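Local structure of N-acetyltransferase family protein (Bacillus anthracis, 3LNB) at residues T77-I81 with V231-Q235; G114-Y118 with I142-N146; S173-G177 with L255-G259. The protein transfers an acetyl group from acetyl-coenzyme A to arylamine substrates and inactivates the sulfonamide drug sulfamethoxazole, probably by this N-acetylation. The protein carries 1 engineered substitution. All coordinates share one frame; numbering follows the deposited sequence.

Interaction 1: T77-I81 with V231-Q235; sequences TIKNI and VNNIQ
The loop between helix 71-75 and helix 83-92 of the arylamine N-acetyltransferase fold is fastened to helix 228-240 by two side-chain amides of that helix. Asn232 and Gln235, nearly one turn apart, both reach for the backbone of residues 77-81. Asn232 OD1 accepts the amide hydrogen of Ile81 N at 2.6 Å. The donor lies in the carbonyl plane and the N-H...O angle is 160°. The other arm of this amide, ND2, donates to a water, which also accepts from Asn80 ND2 and donates to Ile81 O. Direct and water-mediated bonds thus fix both ends of the Asn232 amide.

Gln235 stretches out fully, with CG opposite the backbone N (chi1 -177°); this straight chain carries the amide to the loop backbone. Its NE2 donates to Lys79 O at 3.0 Å, from a position tilted out of the carbonyl plane. Ile81 CB points toward the helix, and its CG1 meets Val231 CG1 at 4.0 Å. Tyr100 and Glu101 of helix 99-112 also pack on Ile81, which is buried. Ile78 and Gln235 run past each other in opposite directions, bringing Ile78 CG2 to 3.2 Å from Gln235 OE1.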
loop_
_atom_site.group_PDB
_atom_site.type_symbol
_atom_site.label_atom_id
_atom_site.label_comp_id
_atom_site.label_asym_id
_atom_site.label_seq_id
_atom_site.Cartn_x
_atom_site.Cartn_y
_atom_site.Cartn_z
ATOM N N THR A 77 8.379 -13.073 12.153
ATOM C CA THR A 77 7.175 -13.096 12.981
ATOM C C THR A 77 5.949 -12.846 12.104
ATOM O O THR A 77 5.135 -11.965 12.375
ATOM C CB THR A 77 7.254 -12.020 14.083
ATOM O OG1 THR A 77 7.500 -10.737 13.483
ATOM C CG2 THR A 77 8.383 -12.344 15.052
ATOM N N ILE A 78 5.828 -13.653 11.059
ATOM C CA ILE A 78 4.749 -13.544 10.088
ATOM C C ILE A 78 3.555 -14.449 10.370
ATOM O O ILE A 78 3.688 -15.673 10.408
ATOM C CB ILE A 78 5.261 -13.892 8.685
ATOM C CG1 ILE A 78 6.555 -13.128 8.412
ATOM C CG2 ILE A 78 4.192 -13.566 7.642
ATOM C CD1 ILE A 78 7.530 -13.888 7.523
ATOM N N LYS A 79 2.393 -13.835 10.561
ATOM C CA LYS A 79 1.151 -14.565 10.801
ATOM C C LYS A 79 0.340 -14.556 9.514
ATOM O O LYS A 79 0.604 -13.765 8.603
ATOM C CB LYS A 79 0.314 -13.893 11.892
ATOM C CG LYS A 79 0.849 -14.047 13.294
ATOM C CD LYS A 79 -0.078 -13.400 14.324
ATOM C CE LYS A 79 -1.367 -14.183 14.486
ATOM N NZ LYS A 79 -2.008 -13.917 15.800
ATOM N N ASN A 80 -0.649 -15.437 9.435
ATOM C CA ASN A 80 -1.503 -15.471 8.259
ATOM C C ASN A 80 -2.358 -14.216 8.316
ATOM O O ASN A 80 -2.559 -13.631 9.386
ATOM C CB ASN A 80 -2.394 -16.713 8.271
ATOM C CG ASN A 80 -3.020 -16.959 9.623
ATOM O OD1 ASN A 80 -2.325 -17.263 10.588
ATOM N ND2 ASN A 80 -4.343 -16.828 9.703
ATOM N N ILE A 81 -2.861 -13.807 7.160
ATOM C CA ILE A 81 -3.682 -12.617 7.063
ATOM C C ILE A 81 -5.144 -12.919 7.388
ATOM O O ILE A 81 -5.711 -13.894 6.898
ATOM C CB ILE A 81 -3.599 -12.029 5.637
ATOM C CG1 ILE A 81 -2.130 -11.878 5.222
ATOM C CG2 ILE A 81 -4.322 -10.694 5.580
ATOM C CD1 ILE A 81 -1.331 -10.931 6.077
ATOM N N VAL A 231 -4.391 -14.511 -0.708
ATOM C CA VAL A 231 -3.640 -13.433 -0.086
ATOM C C VAL A 231 -2.567 -14.026 0.827
ATOM O O VAL A 231 -1.477 -13.476 0.937
ATOM C CB VAL A 231 -4.572 -12.488 0.705
ATOM C CG1 VAL A 231 -3.761 -11.541 1.570
ATOM C CG2 VAL A 231 -5.411 -11.680 -0.271
ATOM N N ASN A 232 -2.866 -15.155 1.472
ATOM C CA ASN A 232 -1.870 -15.797 2.329
ATOM C C ASN A 232 -0.793 -16.438 1.466
ATOM O O ASN A 232 0.364 -16.533 1.881
ATOM C CB ASN A 232 -2.495 -16.870 3.222
ATOM C CG ASN A 232 -3.316 -16.284 4.345
ATOM O OD1 ASN A 232 -2.835 -15.453 5.112
ATOM N ND2 ASN A 232 -4.564 -16.711 4.446
ATOM N N ASN A 233 -1.169 -16.878 0.266
ATOM C CA ASN A 233 -0.197 -17.493 -0.640
ATOM C C ASN A 233 0.728 -16.386 -1.145
ATOM O O ASN A 233 1.931 -16.582 -1.279
ATOM C CB ASN A 233 -0.895 -18.165 -1.834
ATOM C CG ASN A 233 0.067 -19.008 -2.680
ATOM O OD1 ASN A 233 0.515 -20.083 -2.259
ATOM N ND2 ASN A 233 0.397 -18.519 -3.872
ATOM N N ILE A 234 0.154 -15.220 -1.421
ATOM C CA ILE A 234 0.934 -14.088 -1.893
ATOM C C ILE A 234 1.951 -13.701 -0.821
ATOM O O ILE A 234 3.106 -13.409 -1.126
ATOM C CB ILE A 234 0.026 -12.870 -2.217
ATOM C CG1 ILE A 234 -0.867 -13.190 -3.421
ATOM C CG2 ILE A 234 0.877 -11.640 -2.516
ATOM C CD1 ILE A 234 -1.843 -12.072 -3.805
ATOM N N GLN A 235 1.526 -13.710 0.438
ATOM C CA GLN A 235 2.439 -13.354 1.513
ATOM C C GLN A 235 3.603 -14.336 1.556
ATOM O O GLN A 235 4.761 -13.935 1.660
ATOM C CB GLN A 235 1.730 -13.357 2.869
ATOM C CG GLN A 235 2.631 -12.915 4.004
ATOM C CD GLN A 235 1.910 -12.808 5.339
ATOM O OE1 GLN A 235 2.051 -11.811 6.046
ATOM N NE2 GLN A 235 1.146 -13.839 5.694
HETATM O O HOH W 1 -5.775 -16.450 7.223
#

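Interaction 2: G114-Y118 with I142-N146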
loop_
_atom_site.group_PDB
_atom_site.type_symbol
_atom_site.label_atom_id
_atom_site.label_comp_id
_atom_site.label_asym_id
_atom_site.label_seq_id
_atom_site.Cartn_x
_atom_site.Cartn_y
_atom_site.Cartn_z
ATOM N N GLY A 114 -19.844 -0.572 3.666
ATOM C CA GLY A 114 -20.837 -0.870 2.644
ATOM C C GLY A 114 -20.495 -0.592 1.189
ATOM O O GLY A 114 -21.399 -0.380 0.377
ATOM N N PHE A 115 -19.211 -0.570 0.844
ATOM C CA PHE A 115 -18.830 -0.336 -0.545
ATOM C C PHE A 115 -18.795 -1.657 -1.299
ATOM O O PHE A 115 -18.652 -2.721 -0.695
ATOM C CB PHE A 115 -17.448 0.315 -0.655
ATOM C CG PHE A 115 -17.418 1.766 -0.264
ATOM C CD1 PHE A 115 -17.218 2.143 1.058
ATOM C CD2 PHE A 115 -17.591 2.757 -1.225
ATOM C CE1 PHE A 115 -17.188 3.489 1.423
ATOM C CE2 PHE A 115 -17.567 4.107 -0.875
ATOM C CZ PHE A 115 -17.365 4.477 0.451
ATOM N N GLN A 116 -18.941 -1.572 -2.618
ATOM C CA GLN A 116 -18.878 -2.740 -3.487
ATOM C C GLN A 116 -17.396 -2.865 -3.852
ATOM O O GLN A 116 -16.923 -2.243 -4.810
ATOM C CB GLN A 116 -19.696 -2.516 -4.764
ATOM C CG GLN A 116 -21.199 -2.485 -4.584
ATOM C CD GLN A 116 -21.920 -2.171 -5.892
ATOM O OE1 GLN A 116 -22.367 -1.045 -6.119
ATOM N NE2 GLN A 116 -22.016 -3.167 -6.768
ATOM N N VAL A 117 -16.664 -3.654 -3.078
ATOM C CA VAL A 117 -15.244 -3.821 -3.319
ATOM C C VAL A 117 -14.800 -5.270 -3.325
ATOM O O VAL A 117 -15.470 -6.135 -2.773
ATOM C CB VAL A 117 -14.414 -3.091 -2.241
ATOM C CG1 VAL A 117 -14.602 -1.585 -2.358
ATOM C CG2 VAL A 117 -14.833 -3.564 -0.855
ATOM N N TYR A 118 -13.675 -5.526 -3.982
ATOM C CA TYR A 118 -13.077 -6.854 -4.006
ATOM C C TYR A 118 -11.582 -6.709 -4.276
ATOM O O TYR A 118 -11.135 -5.702 -4.832
ATOM C CB TYR A 118 -13.742 -7.780 -5.041
ATOM C CG TYR A 118 -13.627 -7.370 -6.489
ATOM C CD1 TYR A 118 -14.535 -6.475 -7.059
ATOM C CD2 TYR A 118 -12.622 -7.907 -7.304
ATOM C CE1 TYR A 118 -14.449 -6.126 -8.411
ATOM C CE2 TYR A 118 -12.527 -7.565 -8.652
ATOM C CZ TYR A 118 -13.439 -6.679 -9.198
ATOM O OH TYR A 118 -13.344 -6.355 -10.529
ATOM N N ILE A 142 -10.634 -3.205 -6.023
ATOM C CA ILE A 142 -11.412 -2.695 -7.142
ATOM C C ILE A 142 -12.766 -2.317 -6.541
ATOM O O ILE A 142 -13.414 -3.136 -5.895
ATOM C CB ILE A 142 -11.607 -3.757 -8.249
ATOM C CG1 ILE A 142 -10.247 -4.188 -8.804
ATOM C CG2 ILE A 142 -12.487 -3.199 -9.360
ATOM C CD1 ILE A 142 -9.416 -3.049 -9.368
ATOM N N LEU A 143 -13.167 -1.067 -6.738
ATOM C CA LEU A 143 -14.426 -0.556 -6.208
ATOM C C LEU A 143 -15.409 -0.228 -7.320
ATOM O O LEU A 143 -15.041 0.403 -8.314
ATOM C CB LEU A 143 -14.184 0.725 -5.390
ATOM C CG LEU A 143 -15.450 1.541 -5.066
ATOM C CD1 LEU A 143 -16.188 0.891 -3.910
ATOM C CD2 LEU A 143 -15.094 2.976 -4.714
ATOM N N HIS A 144 -16.655 -0.658 -7.146
ATOM C CA HIS A 144 -17.692 -0.367 -8.124
ATOM C C HIS A 144 -18.609 0.668 -7.493
ATOM O O HIS A 144 -19.212 0.418 -6.449
ATOM C CB HIS A 144 -18.508 -1.611 -8.475
ATOM C CG HIS A 144 -19.380 -1.426 -9.676
ATOM N ND1 HIS A 144 -18.869 -1.315 -10.951
ATOM C CD2 HIS A 144 -20.719 -1.258 -9.791
ATOM C CE1 HIS A 144 -19.855 -1.085 -11.801
ATOM N NE2 HIS A 144 -20.987 -1.044 -11.122
ATOM N N HIS A 145 -18.718 1.827 -8.133
ATOM C CA HIS A 145 -19.548 2.900 -7.609
ATOM C C HIS A 145 -20.255 3.672 -8.716
ATOM O O HIS A 145 -19.613 4.214 -9.614
ATOM C CB HIS A 145 -18.684 3.863 -6.786
ATOM C CG HIS A 145 -19.425 5.064 -6.290
ATOM N ND1 HIS A 145 -20.396 4.989 -5.317
ATOM C CD2 HIS A 145 -19.370 6.363 -6.668
ATOM C CE1 HIS A 145 -20.911 6.189 -5.117
ATOM N NE2 HIS A 145 -20.306 7.041 -5.926
ATOM N N ASN A 146 -21.583 3.723 -8.643
ATOM C CA ASN A 146 -22.377 4.440 -9.635
ATOM C C ASN A 146 -22.025 4.031 -11.057
ATOM O O ASN A 146 -21.712 4.886 -11.895
ATOM C CB ASN A 146 -22.166 5.947 -9.499
ATOM C CG ASN A 146 -22.794 6.513 -8.252
ATOM O OD1 ASN A 146 -22.734 7.723 -8.012
ATOM N ND2 ASN A 146 -23.411 5.647 -7.448
HETATM O O HOH W 2 -19.484 0.794 -3.804
#
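The Tyr118 ring lies with one face over Ile142, in the antiparallel beta hairpin formed by strands 116-126 and 131-145. Ile142 CB sits over this face, 3.8 Å from the ring centroid, in a CH-pi contact displaced toward the rim. Ile142 CG2 lies against the CZ and OH end of the ring. The CG atom of Tyr118 stands between its backbone N and carbonyl carbon (chi1 63°), which folds the ring across the neighbouring strand. The His144 ring and the Gln116 amide lie side by side, pointing the same way, with their planes 72° apart. His144 ND1 is hydrogen-bonded to Asp149 OD1.

Tyr118 and Ile142 form a hydrogen-bonded pair. Ile142 N donates to Tyr118 O at 2.8 Å, nearly straight, and Tyr118 N donates back to Ile142 O at 3.1 Å. Closer to the open end of the hairpin, His144 N donates to Gln116 O at 2.8 Å. There a water accepts from Gln116 N and donates to His144 O, so it bridges the two backbones.

Val117 and Leu143 are a non-hydrogen-bonded pair on the other face of the sheet. Helix 99-112 covers Val117, and Leu55 packs on Leu143. Leu143 CD1 touches both Phe115 CB, at 3.5 Å, and Val117 CG1, which is tighter than usual at 3.3 Å.

Interaction 3: S173-G177 with L255-G259. With FMT (formic acid), chain C.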
loop_
_atom_site.group_PDB
_atom_site.type_symbol
_atom_site.label_atom_id
_atom_site.label_comp_id
_atom_site.label_asym_id
_atom_site.label_seq_id
_atom_site.Cartn_x
_atom_site.Cartn_y
_atom_site.Cartn_z
ATOM N N SER A 173 -3.879 13.017 -9.996
ATOM C CA SER A 173 -2.620 13.598 -9.555
ATOM C C SER A 173 -2.622 13.823 -8.056
ATOM O O SER A 173 -3.654 14.138 -7.464
ATOM C CB SER A 173 -2.361 14.924 -10.278
ATOM O OG SER A 173 -3.329 15.891 -9.930
ATOM N N SER A 174 -1.466 13.620 -7.437
ATOM C CA SER A 174 -1.326 13.833 -6.008
ATOM C C SER A 174 0.099 14.303 -5.790
ATOM O O SER A 174 0.836 14.509 -6.749
ATOM C CB SER A 174 -1.592 12.536 -5.230
ATOM O OG SER A 174 -0.582 11.566 -5.454
ATOM N N GLN A 175 0.493 14.472 -4.537
ATOM C CA GLN A 175 1.847 14.914 -4.248
ATOM C C GLN A 175 2.882 13.858 -4.639
ATOM O O GLN A 175 4.059 14.164 -4.777
ATOM C CB GLN A 175 1.985 15.244 -2.761
ATOM C CG GLN A 175 1.801 14.051 -1.836
ATOM C CD GLN A 175 2.053 14.401 -0.379
ATOM O OE1 GLN A 175 1.350 15.229 0.199
ATOM N NE2 GLN A 175 3.066 13.775 0.219
ATOM N N THR A 176 2.454 12.617 -4.837
ATOM C CA THR A 176 3.412 11.572 -5.182
ATOM C C THR A 176 3.640 11.426 -6.685
ATOM O O THR A 176 4.589 10.767 -7.112
ATOM C CB THR A 176 2.986 10.198 -4.619
ATOM O OG1 THR A 176 1.866 9.704 -5.360
ATOM C CG2 THR A 176 2.608 10.320 -3.135
ATOM N N GLY A 177 2.768 12.040 -7.478
ATOM C CA GLY A 177 2.901 11.957 -8.920
ATOM C C GLY A 177 1.553 11.868 -9.610
ATOM O O GLY A 177 0.531 12.246 -9.037
ATOM N N LEU A 255 4.600 8.600 3.901
ATOM C CA LEU A 255 4.453 9.906 3.281
ATOM C C LEU A 255 4.564 10.978 4.349
ATOM O O LEU A 255 4.310 10.727 5.523
ATOM C CB LEU A 255 3.087 10.023 2.614
ATOM C CG LEU A 255 2.925 9.480 1.199
ATOM C CD1 LEU A 255 3.609 8.134 1.052
ATOM C CD2 LEU A 255 1.451 9.390 0.892
ATOM N N THR A 256 4.951 12.172 3.922
ATOM C CA THR A 256 5.079 13.323 4.806
ATOM C C THR A 256 4.419 14.485 4.077
ATOM O O THR A 256 4.073 14.372 2.901
ATOM C CB THR A 256 6.551 13.696 5.066
ATOM O OG1 THR A 256 7.188 14.030 3.830
ATOM C CG2 THR A 256 7.284 12.549 5.719
ATOM N N ASN A 257 4.239 15.603 4.763
ATOM C CA ASN A 257 3.622 16.743 4.121
ATOM C C ASN A 257 4.480 17.319 2.999
ATOM O O ASN A 257 3.960 17.965 2.096
ATOM C CB ASN A 257 3.299 17.815 5.160
ATOM C CG ASN A 257 2.208 17.374 6.108
ATOM O OD1 ASN A 257 1.088 17.073 5.685
ATOM N ND2 ASN A 257 2.527 17.321 7.397
ATOM N N TYR A 258 5.783 17.054 3.029
ATOM C CA TYR A 258 6.681 17.578 2.001
ATOM C C TYR A 258 7.332 16.519 1.107
ATOM O O TYR A 258 8.255 16.824 0.348
ATOM C CB TYR A 258 7.756 18.430 2.666
ATOM C CG TYR A 258 7.178 19.586 3.453
ATOM C CD1 TYR A 258 6.421 20.571 2.822
ATOM C CD2 TYR A 258 7.363 19.683 4.829
ATOM C CE1 TYR A 258 5.860 21.623 3.540
ATOM C CE2 TYR A 258 6.798 20.735 5.561
ATOM C CZ TYR A 258 6.053 21.694 4.909
ATOM O OH TYR A 258 5.480 22.722 5.624
ATOM N N GLY A 259 6.845 15.281 1.189
ATOM C CA GLY A 259 7.395 14.206 0.373
ATOM C C GLY A 259 7.143 12.857 1.019
ATOM O O GLY A 259 5.997 12.509 1.311
HETATM C C FMT C . -3.176 14.736 -2.871
HETATM O O1 FMT C . -3.779 15.072 -3.873
HETATM O O2 FMT C . -1.851 14.938 -2.790
#
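Gln175 reaches Thr256 through a chi1 of 64°, which sets CG between the backbone N and the carbonyl carbon, and a chain extended beyond CG (chi2 176°). These torsions carry the amide away from its own turn and over to the turn at 256-259. There NE2 donates to Thr256 O at 2.9 Å. The bond is straight, with an N-H...O angle of 168°. The donor lies nearly along the C=O axis, and the acceptor is close to the plane of the Gln175 amide. Gly259 O is also near NE2, at 3.4 Å.

Beside this bond, the rest of the contact is apolar and loose. Thr176 CG2 approaches Leu255 CD2 at 4.3 Å. Leu160 and Leu162 also pack on Leu255, and Thr176 OG1 is hydrogen-bonded to Tyr179 OH and to Leu160 O.

Each partner is a tight turn. Gly177 N returns to Ser174 O, and Ser174 N donates to Gly177 O. Ser174 OG accepts from Thr176 N at 3.3 Å, which makes an ST turn and helps hold the start of the bend. On the other side Thr256 N donates to Gly259 O at 2.8 Å. Gln175 N donates to O2 of a formic acid at 3.0 Å; His163 NE2 also holds this molecule, which probably came from the crystallisation liquor.

The contact therefore joins two type I turns, each closing a beta hairpin: strands 172-174 and 177-182 in one sheet, and strands 252-256 and 259-263 in the other.

Overall arrangement
The three contacts are separate, with centres 24 to 29 Å apart. Interactions 1 and 3 lie on opposite sides of the chain's centre, and their nearest atoms are about 20 Å apart. Their segments alternate along the chain, and helix 228-240 is followed by strand 252-256. Interaction 2 is nested within the loop closed by interaction 1, about 9 Å away at the nearest atoms. Interactions 2 and 3 both reach the eight-stranded antiparallel sheet. Coenzyme A lies about 8 Å from the Leu255 side chain and about 10 Å from that of Gln235. Helix 99-112, which starts at Cys99 of a probable Cys99-His138-Asp153 catalytic triad, packs against both interactions 1 and 2.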